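Local structure of protelomerase (Agrobacterium tumefaciens, 4F43) at residues N284-F287 with A288-G292; A51-D54 with A55-I59; E311-D314 with N315-R319. The protein generates and protects the hairpin DNA ends of a linear chromosome, probably cutting DNA and rejoining each end to itself. The protein carries 1 engineered substitution. All coordinates share one frame; numbering follows the deposited sequence. Where two conformers were deposited one is given.

The three contacts are separate turns of three separate helices. Contact 2 comes first along the chain, on helix 46-59; contact 1 follows on helix 283-291 in the telomere resolvase catalytic region, and contact 3 lies on helix 310-316 near the C-terminus. Contacts 1 and 3 share a side of the chain, their centres about 25 Å apart, and both rest side chains on helix 263-276. Contact 2 is across the chain's centre, about 42 Å from contact 1 and about 56 Å from contact 3 between centres. Contact 1 comes within about 4 Å of the hairpin DNA, contact 2 within about 8 Å and contact 3 only about 19 Å, so they sample DNA-proximal and peripheral parts of one fold.

Contact 1 (N284-F287 with A288-G292)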
ATOM      1  N   ASN A 284     -18.900   6.075  -3.535  1.00  9.73           N
ATOM      2  CA  ASN A 284     -18.088   5.943  -2.332  1.00  8.54           C
ATOM      3  C   ASN A 284     -18.356   4.630  -1.602  1.00 15.87           C
ATOM      4  O   ASN A 284     -17.433   3.981  -1.107  1.00 24.88           O
ATOM      5  CB  ASN A 284     -18.332   7.123  -1.385  1.00 10.89           C
ATOM      6  CG  ASN A 284     -18.102   8.467  -2.053  1.00  9.58           C
ATOM      7  OD1 ASN A 284     -19.045   9.125  -2.492  1.00  7.88           O
ATOM      8  ND2 ASN A 284     -16.843   8.880  -2.133  1.00  9.00           N
ATOM      9  N   SER A 285     -19.626   4.243  -1.554  1.00 14.32           N
ATOM     10  CA  SER A 285     -20.026   3.027  -0.858  0.99 16.92           C
ATOM     11  C   SER A 285     -19.487   1.784  -1.560  1.00 17.83           C
ATOM     12  O   SER A 285     -18.945   0.886  -0.915  1.00 30.34           O
ATOM     13  CB  SER A 285     -21.548   2.950  -0.739  0.99 19.15           C
ATOM     14  OG  SER A 285     -21.936   1.875   0.100  0.99 16.53           O
ATOM     15  N   TYR A 286     -19.637   1.741  -2.880  1.00 15.21           N
ATOM     16  CA  TYR A 286     -19.165   0.612  -3.667  1.00 22.58           C
ATOM     17  C   TYR A 286     -17.646   0.515  -3.598  1.00 22.57           C
ATOM     18  O   TYR A 286     -17.090  -0.578  -3.461  1.00 33.91           O
ATOM     19  CB  TYR A 286     -19.630   0.735  -5.118  1.00 24.91           C
ATOM     20  CG  TYR A 286     -19.381  -0.508  -5.938  1.00 32.87           C
ATOM     21  CD1 TYR A 286     -20.097  -1.674  -5.698  1.00 31.60           C
ATOM     22  CD2 TYR A 286     -18.437  -0.517  -6.954  1.00 31.35           C
ATOM     23  CE1 TYR A 286     -19.875  -2.815  -6.445  1.00 24.78           C
ATOM     24  CE2 TYR A 286     -18.209  -1.653  -7.706  1.00 26.26           C
ATOM     25  CZ  TYR A 286     -18.930  -2.798  -7.447  1.00 22.34           C
ATOM     26  OH  TYR A 286     -18.709  -3.933  -8.191  1.00 19.96           O
ATOM     27  N   PHE A 287     -16.985   1.666  -3.689  1.00 22.80           N
ATOM     28  CA  PHE A 287     -15.535   1.731  -3.557  1.00 13.72           C
ATOM     29  C   PHE A 287     -15.088   1.166  -2.216  1.00  9.68           C
ATOM     30  O   PHE A 287     -14.206   0.312  -2.156  1.00 14.78           O
ATOM     31  CB  PHE A 287     -15.047   3.172  -3.712  1.00 17.15           C
ATOM     32  CG  PHE A 287     -14.768   3.569  -5.132  1.00 22.01           C
ATOM     33  CD1 PHE A 287     -15.645   3.228  -6.147  1.00 22.11           C
ATOM     34  CD2 PHE A 287     -13.632   4.291  -5.449  1.00 24.55           C
ATOM     35  CE1 PHE A 287     -15.389   3.592  -7.455  1.00 27.98           C
ATOM     36  CE2 PHE A 287     -13.372   4.662  -6.753  1.00 28.75           C
ATOM     37  CZ  PHE A 287     -14.252   4.312  -7.758  1.00 29.54           C
ATOM     38  N   ALA A 288     -15.716   1.637  -1.143  1.00 11.74           N
ATOM     39  CA  ALA A 288     -15.394   1.170   0.199  1.00 12.77           C
ATOM     40  C   ALA A 288     -15.652  -0.328   0.348  1.00 16.31           C
ATOM     41  O   ALA A 288     -14.939  -1.019   1.076  1.00 24.60           O
ATOM     42  CB  ALA A 288     -16.188   1.950   1.233  1.00  8.54           C
ATOM     43  N   ALA A 289     -16.669  -0.822  -0.351  1.00 21.11           N
ATOM     44  CA  ALA A 289     -17.045  -2.228  -0.268  1.00 16.71           C
ATOM     45  C   ALA A 289     -16.035  -3.135  -0.965  1.00 18.63           C
ATOM     46  O   ALA A 289     -15.605  -4.144  -0.405  1.00 25.53           O
ATOM     47  CB  ALA A 289     -18.435  -2.438  -0.853  1.00 15.40           C
ATOM     48  N   ILE A 290     -15.659  -2.770  -2.185  1.00 14.74           N
ATOM     49  CA  ILE A 290     -14.778  -3.607  -2.992  1.00 14.29           C
ATOM     50  C   ILE A 290     -13.305  -3.451  -2.621  1.00 20.52           C
ATOM     51  O   ILE A 290     -12.504  -4.358  -2.846  1.00 26.77           O
ATOM     52  CB  ILE A 290     -14.969  -3.325  -4.493  1.00 17.42           C
ATOM     53  CG1 ILE A 290     -14.565  -1.882  -4.814  1.00 26.00           C
ATOM     54  CG2 ILE A 290     -16.411  -3.605  -4.901  1.00 11.51           C
ATOM     55  CD1 ILE A 290     -15.090  -1.370  -6.136  1.00 15.15           C
ATOM     56  N   LEU A 291     -12.949  -2.305  -2.050  1.00 25.18           N
ATOM     57  CA  LEU A 291     -11.564  -2.054  -1.663  1.00 29.22           C
ATOM     58  C   LEU A 291     -11.286  -2.495  -0.228  1.00 37.43           C
ATOM     59  O   LEU A 291     -10.132  -2.566   0.196  1.00 40.61           O
ATOM     60  CB  LEU A 291     -11.211  -0.575  -1.843  1.00 20.24           C
ATOM     61  CG  LEU A 291     -11.228  -0.035  -3.277  1.00 12.75           C
ATOM     62  CD1 LEU A 291     -10.953   1.459  -3.288  1.00 11.17           C
ATOM     63  CD2 LEU A 291     -10.218  -0.769  -4.141  1.00 11.22           C
ATOM     64  N   GLY A 292     -12.348  -2.789   0.514  1.00 45.52           N
ATOM     65  CA  GLY A 292     -12.217  -3.258   1.881  1.00 41.07           C
ATOM     66  C   GLY A 292     -11.657  -2.201   2.812  1.00 35.93           C
ATOM     67  O   GLY A 292     -10.457  -2.175   3.090  1.00 51.77           O
TER
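I290 N donates to Y286 O at 2.9 Å and A288 N to N284 O at 2.9 Å, the two straightest bonds of this helical turn, each 162° at the hydrogen. A289 bonds S285 and L291 bonds F287 in the same i to i+4 pattern. The ladder fades at G292, whose N makes a weak bond to A288 O and whose positive phi takes the chain out of the helix. Beyond the turn, the carbonyls left at this end find side-chain donors: R153 holds I290 O, while L291 O receives Q183 and, more weakly, R265.

Y286 and I290 carry the packing. The tyrosine ring swings out with CG anti to the backbone N, and I290 CG2 settles over one face, 3.8 Å from the ring centroid and 16° off its normal. Beside it, I290 CD1 comes within 3.5 Å of Y286 CE2, so both branches of the isoleucine meet the same ring. This needs an isoleucine torsion uncommon in a helix: CG1 lies between the backbone N and the carbonyl carbon (chi1 64°), only 3.1 Å from Y286 O. P201 of strand 198-201 touches both side chains. The next pair along is slacker. L291 CD1 approaches F287 obliquely, 4.5 Å from F287 CB, and the phenyl group also touches A269 and Y273 of helix 263-276, and M305.

The turn as a whole comes within about 4 Å of the hairpin DNA at its nearest atom. Its chemistry divides in two: an apolar flank of aromatic and branched side chains fastens the helix to its neighbours, and a polar C-terminal end offers carbonyls to arginine and glutamine. The partial negative charge of that helix end would suit the two arginines.

Contact 2 (A51-D54 with A55-I59); sequences ALWD and AEIAI
W53 meets I57 because of how each leaves the helix. The indole points out with CG anti to the backbone N (chi1 -179°), which lays it along the direction of the next turn. I57 turns CG1 to the side of its own backbone N, anti to the carbonyl carbon, and a second bend (chi2 -65°) carries CD1 on past the rim of the indole, beside CZ2. CG1 ends up above one face of the indole, 3.7 Å from the centroid of the five-membered ring, a CH-pi contact set somewhat toward the rim. Its nearest ring carbon is W53 CE2, 3.5 Å from I57 CG1, while I57 CD1 reaches the benzo side at 3.5 Å from W53 CZ2. Of the two, only the CG1 methylene therefore lies over the face, and the methyl overhangs the benzo edge.

E56 lends little to that packing: its CB is 4.3 Å from W53 CE3, an oblique approach. Its carboxylate leaves the turn, and OE1 takes a salt bridge from R32 and a hydrogen bond from Y75. The D54 carboxylate is bonded through OD2 to Q50, one turn earlier.

Beneath the side chains the helix is regular. E56 N bonds L52 O at 2.9 Å and 166°, and A55, I57 and A58 repeat the pattern to A51, W53 and D54. I57 CB also sits 3.2 Å from W53 O, at the base of the CH-pi pair.

Helix 46-59 is thus held on two neighbouring faces: L52 and E56 lie against F36 of helix 28-40, with M40 also touching L52, and W53, backed by I57, packs on M89 and I92 of helix 89-92.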
ATOM      1  N   ALA A  51      15.808  16.028  26.057  1.00 35.47           N
ATOM      2  CA  ALA A  51      17.004  16.585  25.431  1.00 41.25           C
ATOM      3  C   ALA A  51      17.474  15.708  24.275  1.00 40.98           C
ATOM      4  O   ALA A  51      17.824  16.206  23.201  1.00 48.32           O
ATOM      5  CB  ALA A  51      18.112  16.749  26.459  1.00 45.76           C
ATOM      6  N   LEU A  52      17.481  14.400  24.512  1.00 40.75           N
ATOM      7  CA  LEU A  52      17.881  13.426  23.504  1.00 44.39           C
ATOM      8  C   LEU A  52      16.991  13.550  22.272  1.00 54.00           C
ATOM      9  O   LEU A  52      17.480  13.616  21.140  1.00 55.01           O
ATOM     10  CB  LEU A  52      17.794  12.010  24.081  1.00 35.63           C
ATOM     11  CG  LEU A  52      18.439  10.860  23.306  1.00 39.80           C
ATOM     12  CD1 LEU A  52      19.940  11.070  23.179  1.00 48.51           C
ATOM     13  CD2 LEU A  52      18.137   9.526  23.979  1.00 25.10           C
ATOM     14  N   TRP A  53      15.682  13.602  22.502  1.00 52.34           N
ATOM     15  CA  TRP A  53      14.725  13.725  21.410  1.00 38.85           C
ATOM     16  C   TRP A  53      14.811  15.085  20.722  1.00 30.81           C
ATOM     17  O   TRP A  53      14.546  15.197  19.528  1.00 29.86           O
ATOM     18  CB  TRP A  53      13.299  13.472  21.904  1.00 39.24           C
ATOM     19  CG  TRP A  53      12.273  13.568  20.818  1.00 41.81           C
ATOM     20  CD1 TRP A  53      11.278  14.495  20.708  1.00 42.18           C
ATOM     21  CD2 TRP A  53      12.153  12.712  19.675  1.00 38.91           C
ATOM     22  NE1 TRP A  53      10.540  14.264  19.572  1.00 38.71           N
ATOM     23  CE2 TRP A  53      11.059  13.177  18.918  1.00 41.05           C
ATOM     24  CE3 TRP A  53      12.863  11.597  19.218  1.00 39.25           C
ATOM     25  CZ2 TRP A  53      10.655  12.562  17.733  1.00 43.57           C
ATOM     26  CZ3 TRP A  53      12.463  10.990  18.040  1.00 39.75           C
ATOM     27  CH2 TRP A  53      11.370  11.474  17.310  1.00 41.18           C
ATOM     28  N   ASP A  54      15.180  16.114  21.479  1.00 30.94           N
ATOM     29  CA  ASP A  54      15.346  17.450  20.915  1.00 48.62           C
ATOM     30  C   ASP A  54      16.540  17.492  19.973  1.00 47.57           C
ATOM     31  O   ASP A  54      16.479  18.108  18.909  1.00 47.83           O
ATOM     32  CB  ASP A  54      15.497  18.500  22.019  1.00 62.40           C
ATOM     33  CG  ASP A  54      14.167  18.906  22.621  1.00 66.19           C
ATOM     34  OD1 ASP A  54      14.110  19.974  23.266  1.00 67.12           O
ATOM     35  OD2 ASP A  54      13.179  18.161  22.446  1.00 64.76           O
ATOM     36  N   ALA A  55      17.625  16.833  20.366  1.00 47.43           N
ATOM     37  CA  ALA A  55      18.802  16.742  19.510  1.00 57.64           C
ATOM     38  C   ALA A  55      18.493  15.910  18.268  1.00 61.13           C
ATOM     39  O   ALA A  55      18.791  16.319  17.139  1.00 63.13           O
ATOM     40  CB  ALA A  55      19.972  16.145  20.277  1.00 56.93           C
ATOM     41  N   GLU A  56      17.879  14.748  18.485  1.00 59.31           N
ATOM     42  CA  GLU A  56      17.539  13.841  17.392  1.00 49.18           C
ATOM     43  C   GLU A  56      16.615  14.511  16.376  1.00 44.01           C
ATOM     44  O   GLU A  56      16.744  14.296  15.170  1.00 38.30           O
ATOM     45  CB  GLU A  56      16.893  12.565  17.933  1.00 44.29           C
ATOM     46  CG  GLU A  56      17.212  11.324  17.118  1.00 50.23           C
ATOM     47  CD  GLU A  56      18.681  10.955  17.183  1.00 58.65           C
ATOM     48  OE1 GLU A  56      19.197  10.382  16.200  1.00 64.74           O
ATOM     49  OE2 GLU A  56      19.320  11.231  18.221  1.00 58.60           O
ATOM     50  N   ILE A  57      15.684  15.320  16.871  1.00 49.40           N
ATOM     51  CA  ILE A  57      14.802  16.102  16.013  1.00 47.20           C
ATOM     52  C   ILE A  57      15.595  17.185  15.293  1.00 43.35           C
ATOM     53  O   ILE A  57      15.395  17.433  14.102  1.00 42.37           O
ATOM     54  CB  ILE A  57      13.651  16.744  16.822  1.00 44.27           C
ATOM     55  CG1 ILE A  57      12.544  15.722  17.070  1.00 40.88           C
ATOM     56  CG2 ILE A  57      13.077  17.949  16.094  1.00 45.68           C
ATOM     57  CD1 ILE A  57      11.854  15.258  15.805  1.00 28.17           C
ATOM     58  N   ALA A  58      16.513  17.813  16.023  1.00 49.56           N
ATOM     59  CA  ALA A  58      17.357  18.861  15.465  1.00 52.83           C
ATOM     60  C   ALA A  58      18.202  18.342  14.306  1.00 56.11           C
ATOM     61  O   ALA A  58      18.576  19.106  13.415  1.00 52.92           O
ATOM     62  CB  ALA A  58      18.245  19.464  16.544  1.00 56.08           C
ATOM     63  N   ILE A  59      18.503  17.045  14.323  1.00 63.81           N
ATOM     64  CA  ILE A  59      19.245  16.422  13.227  1.00 72.87           C
ATOM     65  C   ILE A  59      18.515  16.563  11.890  1.00 75.11           C
ATOM     66  O   ILE A  59      18.917  17.356  11.038  1.00 77.17           O
ATOM     67  CB  ILE A  59      19.517  14.928  13.495  1.00 79.03           C
ATOM     68  CG1 ILE A  59      20.297  14.754  14.797  1.00 83.77           C
ATOM     69  CG2 ILE A  59      20.284  14.309  12.336  1.00 80.18           C
ATOM     70  CD1 ILE A  59      21.643  15.439  14.796  1.00 87.59           C
TER

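Contact 3 (E311-D314 with N315-R319); sequences EDRD and NALAR
N315 N reaches back to E311 O in an almost straight hydrogen bond, 2.9 Å and 175° at the hydrogen, and A316 N bonds D312 O at the same length. With L317 the pattern shifts. Its N makes only a weak bond of 3.5 Å to R313 O and a shorter one of 2.9 Å to D314 O, so the i to i+4 step gives way to i to i+3. The L317 donor stands 57° above the D314 carbonyl plane, and a weak bond from A318 N to N315 O continues the tighter winding.

One salt bridge joins neighbouring residues: R313 NE lies 3.2 Å from D314 OD1 and meets the carboxylate from above its plane. The arginine chain bends at chi2 and chi3, bringing NE to OD1, while CZ lies farther from the aspartate.

Apolar packing is thin. L317 CD1 passes R313 CD at 4.1 Å, while L317 CG rests against R313 O at 3.3 Å, so the leucine covers the carbonyl more than the arginine chain.

Helix 310-316 follows strand 307-308, which pairs in parallel with strand 119-120, and it stays at the surface. Its first turn is attached to the fold: E311 OE2 bonds the hydroxyl of Y124 on helix 124-134, and E311 and D312 touch H274 of helix 263-276.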
ATOM      1  N   GLU A 311     -16.178   6.672 -22.203  1.00 45.97           N
ATOM      2  CA  GLU A 311     -17.604   6.619 -22.510  1.00 43.86           C
ATOM      3  C   GLU A 311     -18.405   7.607 -21.666  1.00 48.14           C
ATOM      4  O   GLU A 311     -19.343   8.238 -22.160  1.00 51.57           O
ATOM      5  CB  GLU A 311     -18.150   5.199 -22.339  1.00 44.44           C
ATOM      6  CG  GLU A 311     -17.520   4.411 -21.203  1.00 52.57           C
ATOM      7  CD  GLU A 311     -16.594   3.315 -21.701  1.00 55.94           C
ATOM      8  OE1 GLU A 311     -15.736   3.604 -22.561  1.00 49.13           O
ATOM      9  OE2 GLU A 311     -16.734   2.162 -21.241  1.00 61.10           O
ATOM     10  N   ASP A 312     -18.034   7.738 -20.397  1.00 49.16           N
ATOM     11  CA  ASP A 312     -18.671   8.705 -19.513  1.00 48.51           C
ATOM     12  C   ASP A 312     -18.390  10.118 -20.007  1.00 47.47           C
ATOM     13  O   ASP A 312     -19.289  10.957 -20.065  1.00 56.59           O
ATOM     14  CB  ASP A 312     -18.168   8.541 -18.078  1.00 48.55           C
ATOM     15  CG  ASP A 312     -18.440   7.157 -17.520  1.00 53.26           C
ATOM     16  OD1 ASP A 312     -19.350   6.475 -18.035  1.00 55.15           O
ATOM     17  OD2 ASP A 312     -17.744   6.753 -16.564  1.00 54.66           O
ATOM     18  N   ARG A 313     -17.134  10.361 -20.369  1.00 45.05           N
ATOM     19  CA  ARG A 313     -16.711  11.635 -20.937  1.00 50.58           C
ATOM     20  C   ARG A 313     -17.520  11.942 -22.192  1.00 58.65           C
ATOM     21  O   ARG A 313     -17.848  13.096 -22.463  1.00 56.20           O
ATOM     22  CB  ARG A 313     -15.213  11.591 -21.262  1.00 50.07           C
ATOM     23  CG  ARG A 313     -14.579  12.926 -21.657  1.00 58.26           C
ATOM     24  CD  ARG A 313     -14.654  13.174 -23.159  1.00 66.64           C
ATOM     25  NE  ARG A 313     -14.431  11.952 -23.928  1.00 69.11           N
ATOM     26  CZ  ARG A 313     -13.249  11.566 -24.400  1.00 72.62           C
ATOM     27  NH1 ARG A 313     -12.172  12.309 -24.189  1.00 78.84           N
ATOM     28  NH2 ARG A 313     -13.145  10.437 -25.088  1.00 69.26           N
ATOM     29  N   ASP A 314     -17.841  10.900 -22.951  1.00 63.95           N
ATOM     30  CA  ASP A 314     -18.611  11.051 -24.179  1.00 66.38           C
ATOM     31  C   ASP A 314     -20.066  11.417 -23.901  1.00 72.95           C
ATOM     32  O   ASP A 314     -20.537  12.468 -24.334  1.00 84.38           O
ATOM     33  CB  ASP A 314     -18.539   9.776 -25.024  1.00 55.79           C
ATOM     34  CG  ASP A 314     -17.198   9.607 -25.709  1.00 53.12           C
ATOM     35  OD1 ASP A 314     -16.503  10.625 -25.917  1.00 54.87           O
ATOM     36  OD2 ASP A 314     -16.838   8.459 -26.046  1.00 49.91           O
ATOM     37  N   ASN A 315     -20.774  10.554 -23.178  1.00 63.22           N
ATOM     38  CA  ASN A 315     -22.194  10.784 -22.927  1.00 60.50           C
ATOM     39  C   ASN A 315     -22.477  11.944 -21.968  1.00 53.13           C
ATOM     40  O   ASN A 315     -23.626  12.356 -21.807  1.00 54.38           O
ATOM     41  CB  ASN A 315     -22.901   9.498 -22.473  1.00 66.28           C
ATOM     42  CG  ASN A 315     -22.326   8.927 -21.188  1.00 72.77           C
ATOM     43  OD1 ASN A 315     -22.144   9.637 -20.200  1.00 82.19           O
ATOM     44  ND2 ASN A 315     -22.037   7.629 -21.199  1.00 70.57           N
ATOM     45  N   ALA A 316     -21.432  12.463 -21.331  1.00 49.35           N
ATOM     46  CA  ALA A 316     -21.568  13.683 -20.541  1.00 49.45           C
ATOM     47  C   ALA A 316     -21.566  14.889 -21.473  1.00 53.19           C
ATOM     48  O   ALA A 316     -22.136  15.934 -21.159  1.00 59.86           O
ATOM     49  CB  ALA A 316     -20.451  13.796 -19.521  1.00 49.97           C
ATOM     50  N   LEU A 317     -20.916  14.731 -22.621  1.00 52.25           N
ATOM     51  CA  LEU A 317     -20.904  15.765 -23.648  1.00 60.65           C
ATOM     52  C   LEU A 317     -22.101  15.604 -24.577  1.00 76.95           C
ATOM     53  O   LEU A 317     -22.313  16.417 -25.477  1.00 83.00           O
ATOM     54  CB  LEU A 317     -19.600  15.721 -24.446  1.00 51.34           C
ATOM     55  CG  LEU A 317     -18.336  16.129 -23.687  1.00 50.36           C
ATOM     56  CD1 LEU A 317     -17.121  16.089 -24.602  1.00 47.66           C
ATOM     57  CD2 LEU A 317     -18.508  17.510 -23.075  1.00 46.18           C
ATOM     58  N   ALA A 318     -22.879  14.550 -24.351  1.00 83.42           N
ATOM     59  CA  ALA A 318     -24.104  14.319 -25.108  1.00 84.83           C
ATOM     60  C   ALA A 318     -25.174  15.317 -24.679  1.00 88.17           C
ATOM     61  O   ALA A 318     -26.180  15.504 -25.363  1.00 92.46           O
ATOM     62  CB  ALA A 318     -24.593  12.894 -24.907  1.00 79.70           C
ATOM     63  N   ARG A 319     -24.945  15.949 -23.533  1.00 84.38           N
ATOM     64  CA  ARG A 319     -25.808  17.021 -23.056  1.00 82.03           C
ATOM     65  C   ARG A 319     -25.337  18.358 -23.613  1.00 86.72           C
ATOM     66  O   ARG A 319     -24.913  19.242 -22.867  1.00 86.19           O
ATOM     67  CB  ARG A 319     -25.820  17.061 -21.526  1.00 70.90           C
ATOM     68  CG  ARG A 319     -26.530  15.881 -20.881  1.00 63.34           C
ATOM     69  CD  ARG A 319     -25.586  15.047 -20.030  1.00 56.61           C
ATOM     70  NE  ARG A 319     -25.036  15.803 -18.910  1.00 60.90           N
ATOM     71  CZ  ARG A 319     -24.364  15.259 -17.901  1.00 68.46           C
ATOM     72  NH1 ARG A 319     -24.162  13.949 -17.868  1.00 70.07           N
ATOM     73  NH2 ARG A 319     -23.897  16.022 -16.922  1.00 74.82           N
TER